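Local coordinates for protein UDP-N-acetylglucosamine 3-dehydrogenase (Acidithiobacillus ferrooxidans, PDB 7BVJ) that catalyses the NAD(+)-dependent oxidation of the glucosamine 3-position of UDP-N-acetylglucosamine to a ketone, a step in lipid A biosynthesis, at residues Ala182-Ala192 with Val303-Leu311. Sequence-based numbering, arbitrary orientation.
Sequences AVGVAAVTDKA and VRVAVEAFL
With CG swung opposite its backbone N (chi1 -170°), Phe310 lays its ring alongside Val183, whose own chi1 of -59° sets CG1 near CE2 and CZ. The result is a CH-pi contact: Val183 CB stands 3.9 Å from the centroid of the Phe310 ring, over one face but displaced toward the rim. On either side of Val183 in sequence, Ala182 and Gly184 turn only a methyl group or no side chain at all toward the helix, so it can settle close, the axes of segments 182-185 and 303-311 approaching to 6.5 Å. Ala182 CB meets Val307 CG2 at 3.7 Å and also touches Ala306 CB. At Gly184 a side chain would collide with Val307 CG1, which instead lies 4.0 Å from Gly184 CA. Leu311 spans the opening of the loop: CD2 rests against Gly184 O and Ala186, while CD1 reaches Ala192 CB at 3.8 Å. An alanine in place of Leu311 would probably open a gap between the strand end and the returning chain, depriving Ala186 and Ala192 of their shared apolar partner. At the margin, Lys191 NZ and Glu308 OE2 form a long salt bridge of 3.7 Å, and Lys191 N is held by Thr189 OG1 in an ST turn. Together these contacts illustrate helix-on-sheet packing in the alpha+beta C-terminal domain of the Gfo/Idh/MocA family, the end of helix 290-312 lying over the last residues of edge strand 177-185 and the loop into strand 194-201.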
loop_
_atom_site.group_PDB
_atom_site.type_symbol
_atom_site.label_atom_id
_atom_site.label_comp_id
_atom_site.label_asym_id
_atom_site.label_seq_id
_atom_site.Cartn_x
_atom_site.Cartn_y
_atom_site.Cartn_z
ATOM N N ALA A 182 -17.705 2.759 -12.036
ATOM C CA ALA A 182 -16.378 2.947 -12.601
ATOM C C ALA A 182 -16.466 2.952 -14.120
ATOM O O ALA A 182 -17.437 2.470 -14.716
ATOM C CB ALA A 182 -15.407 1.860 -12.117
ATOM N N VAL A 183 -15.432 3.534 -14.732
ATOM C CA VAL A 183 -15.218 3.491 -16.170
ATOM C C VAL A 183 -13.773 3.091 -16.411
ATOM O O VAL A 183 -12.895 3.290 -15.562
ATOM C CB VAL A 183 -15.512 4.834 -16.863
ATOM C CG1 VAL A 183 -16.935 5.250 -16.610
ATOM C CG2 VAL A 183 -14.528 5.914 -16.373
ATOM N N GLY A 184 -13.536 2.538 -17.594
ATOM C CA GLY A 184 -12.207 2.116 -17.982
ATOM C C GLY A 184 -11.966 2.418 -19.443
ATOM O O GLY A 184 -12.896 2.498 -20.245
ATOM N N VAL A 185 -10.695 2.615 -19.776
ATOM C CA VAL A 185 -10.259 2.811 -21.152
ATOM C C VAL A 185 -9.090 1.863 -21.407
ATOM O O VAL A 185 -8.089 1.883 -20.670
ATOM C CB VAL A 185 -9.868 4.274 -21.432
ATOM C CG1 VAL A 185 -9.278 4.405 -22.819
ATOM C CG2 VAL A 185 -11.081 5.197 -21.287
ATOM N N ALA A 186 -9.235 1.019 -22.433
ATOM C CA ALA A 186 -8.249 0.015 -22.840
ATOM C C ALA A 186 -7.706 0.402 -24.212
ATOM O O ALA A 186 -8.381 0.227 -25.226
ATOM C CB ALA A 186 -8.878 -1.377 -22.862
ATOM N N ALA A 187 -6.481 0.922 -24.250
ATOM C CA ALA A 187 -5.837 1.292 -25.508
ATOM C C ALA A 187 -4.877 0.224 -26.034
ATOM O O ALA A 187 -4.907 -0.101 -27.224
ATOM C CB ALA A 187 -5.082 2.616 -25.341
ATOM N N VAL A 188 -4.006 -0.312 -25.179
ATOM C CA VAL A 188 -2.965 -1.224 -25.651
ATOM C C VAL A 188 -3.531 -2.622 -25.845
ATOM O O VAL A 188 -3.298 -3.271 -26.874
ATOM C CB VAL A 188 -1.781 -1.229 -24.665
ATOM C CG1 VAL A 188 -0.710 -2.217 -25.116
ATOM C CG2 VAL A 188 -1.208 0.184 -24.503
ATOM N N THR A 189 -4.307 -3.086 -24.865
ATOM C CA THR A 189 -4.873 -4.426 -24.837
ATOM C C THR A 189 -6.357 -4.349 -24.521
ATOM O O THR A 189 -6.953 -3.272 -24.599
ATOM C CB THR A 189 -4.159 -5.306 -23.800
ATOM O OG1 THR A 189 -4.402 -4.789 -22.487
ATOM C CG2 THR A 189 -2.662 -5.335 -24.055
ATOM N N ASP A 190 -6.964 -5.490 -24.193
ATOM C CA ASP A 190 -8.305 -5.541 -23.622
ATOM C C ASP A 190 -8.347 -5.140 -22.147
ATOM O O ASP A 190 -9.446 -4.928 -21.616
ATOM C CB ASP A 190 -8.862 -6.957 -23.767
ATOM C CG ASP A 190 -7.919 -8.021 -23.195
ATOM O OD1 ASP A 190 -6.671 -7.886 -23.324
ATOM O OD2 ASP A 190 -8.437 -8.996 -22.602
ATOM N N LYS A 191 -7.194 -5.082 -21.475
ATOM C CA LYS A 191 -7.114 -4.679 -20.075
ATOM C C LYS A 191 -7.088 -3.164 -19.978
ATOM O O LYS A 191 -6.469 -2.491 -20.807
ATOM C CB LYS A 191 -5.846 -5.223 -19.415
ATOM C CG LYS A 191 -5.784 -6.725 -19.333
ATOM C CD LYS A 191 -6.932 -7.257 -18.517
ATOM C CE LYS A 191 -6.867 -8.765 -18.408
ATOM N NZ LYS A 191 -8.206 -9.334 -18.069
ATOM N N ALA A 192 -7.724 -2.636 -18.934
ATOM C CA ALA A 192 -7.799 -1.192 -18.760
ATOM C C ALA A 192 -6.396 -0.605 -18.694
ATOM O O ALA A 192 -5.525 -1.136 -17.999
ATOM C CB ALA A 192 -8.584 -0.853 -17.484
ATOM N N VAL A 303 -14.226 -2.430 -7.677
ATOM C CA VAL A 303 -13.882 -1.484 -8.733
ATOM C C VAL A 303 -13.506 -2.229 -10.013
ATOM O O VAL A 303 -13.967 -1.887 -11.102
ATOM C CB VAL A 303 -12.754 -0.536 -8.287
ATOM C CG1 VAL A 303 -12.271 0.271 -9.498
ATOM C CG2 VAL A 303 -13.246 0.428 -7.173
ATOM N N ARG A 304 -12.640 -3.239 -9.902
ATOM C CA ARG A 304 -12.163 -3.927 -11.095
ATOM C C ARG A 304 -13.301 -4.626 -11.828
ATOM O O ARG A 304 -13.341 -4.630 -13.058
ATOM C CB ARG A 304 -11.076 -4.931 -10.730
ATOM C CG ARG A 304 -10.445 -5.567 -11.938
ATOM C CD ARG A 304 -9.166 -6.277 -11.568
ATOM N NE ARG A 304 -9.419 -7.542 -10.894
ATOM C CZ ARG A 304 -8.455 -8.381 -10.529
ATOM N NH1 ARG A 304 -7.184 -8.084 -10.780
ATOM N NH2 ARG A 304 -8.756 -9.520 -9.927
ATOM N N VAL A 305 -14.227 -5.237 -11.088
ATOM C CA VAL A 305 -15.363 -5.872 -11.728
ATOM C C VAL A 305 -16.174 -4.833 -12.482
ATOM O O VAL A 305 -16.608 -5.063 -13.620
ATOM C CB VAL A 305 -16.218 -6.616 -10.685
ATOM C CG1 VAL A 305 -17.647 -6.778 -11.178
ATOM C CG2 VAL A 305 -15.606 -7.969 -10.340
ATOM N N ALA A 306 -16.373 -3.663 -11.869
ATOM C CA ALA A 306 -17.100 -2.593 -12.545
ATOM C C ALA A 306 -16.371 -2.144 -13.805
ATOM O O ALA A 306 -16.999 -1.858 -14.830
ATOM C CB ALA A 306 -17.297 -1.414 -11.592
ATOM N N VAL A 307 -15.043 -2.061 -13.737
ATOM C CA VAL A 307 -14.259 -1.595 -14.879
ATOM C C VAL A 307 -14.364 -2.592 -16.025
ATOM O O VAL A 307 -14.645 -2.223 -17.173
ATOM C CB VAL A 307 -12.789 -1.366 -14.477
ATOM C CG1 VAL A 307 -11.945 -1.188 -15.713
ATOM C CG2 VAL A 307 -12.630 -0.151 -13.517
ATOM N N GLU A 308 -14.143 -3.873 -15.722
ATOM C CA GLU A 308 -14.262 -4.896 -16.754
ATOM C C GLU A 308 -15.685 -4.972 -17.304
ATOM O O GLU A 308 -15.878 -5.322 -18.472
ATOM C CB GLU A 308 -13.793 -6.254 -16.209
ATOM C CG GLU A 308 -12.386 -6.170 -15.547
ATOM C CD GLU A 308 -11.548 -7.449 -15.635
ATOM O OE1 GLU A 308 -10.956 -7.857 -14.604
ATOM O OE2 GLU A 308 -11.459 -8.031 -16.744
ATOM N N ALA A 309 -16.694 -4.633 -16.494
ATOM C CA ALA A 309 -18.057 -4.618 -17.024
ATOM C C ALA A 309 -18.251 -3.461 -17.998
ATOM O O ALA A 309 -18.832 -3.639 -19.074
ATOM C CB ALA A 309 -19.077 -4.547 -15.888
ATOM N N PHE A 310 -17.774 -2.264 -17.636
ATOM C CA PHE A 310 -17.797 -1.143 -18.579
ATOM C C PHE A 310 -17.131 -1.514 -19.900
ATOM O O PHE A 310 -17.665 -1.235 -20.979
ATOM C CB PHE A 310 -17.096 0.075 -17.973
ATOM C CG PHE A 310 -17.279 1.356 -18.758
ATOM C CD1 PHE A 310 -16.231 1.890 -19.481
ATOM C CD2 PHE A 310 -18.474 2.059 -18.712
ATOM C CE1 PHE A 310 -16.381 3.075 -20.196
ATOM C CE2 PHE A 310 -18.618 3.246 -19.411
ATOM C CZ PHE A 310 -17.574 3.749 -20.156
ATOM N N LEU A 311 -15.952 -2.136 -19.830
ATOM C CA LEU A 311 -15.167 -2.340 -21.037
ATOM C C LEU A 311 -15.782 -3.390 -21.950
ATOM O O LEU A 311 -15.509 -3.381 -23.154
ATOM C CB LEU A 311 -13.731 -2.727 -20.674
ATOM C CG LEU A 311 -12.859 -1.541 -20.265
ATOM C CD1 LEU A 311 -11.629 -1.982 -19.486
ATOM C CD2 LEU A 311 -12.458 -0.764 -21.485
#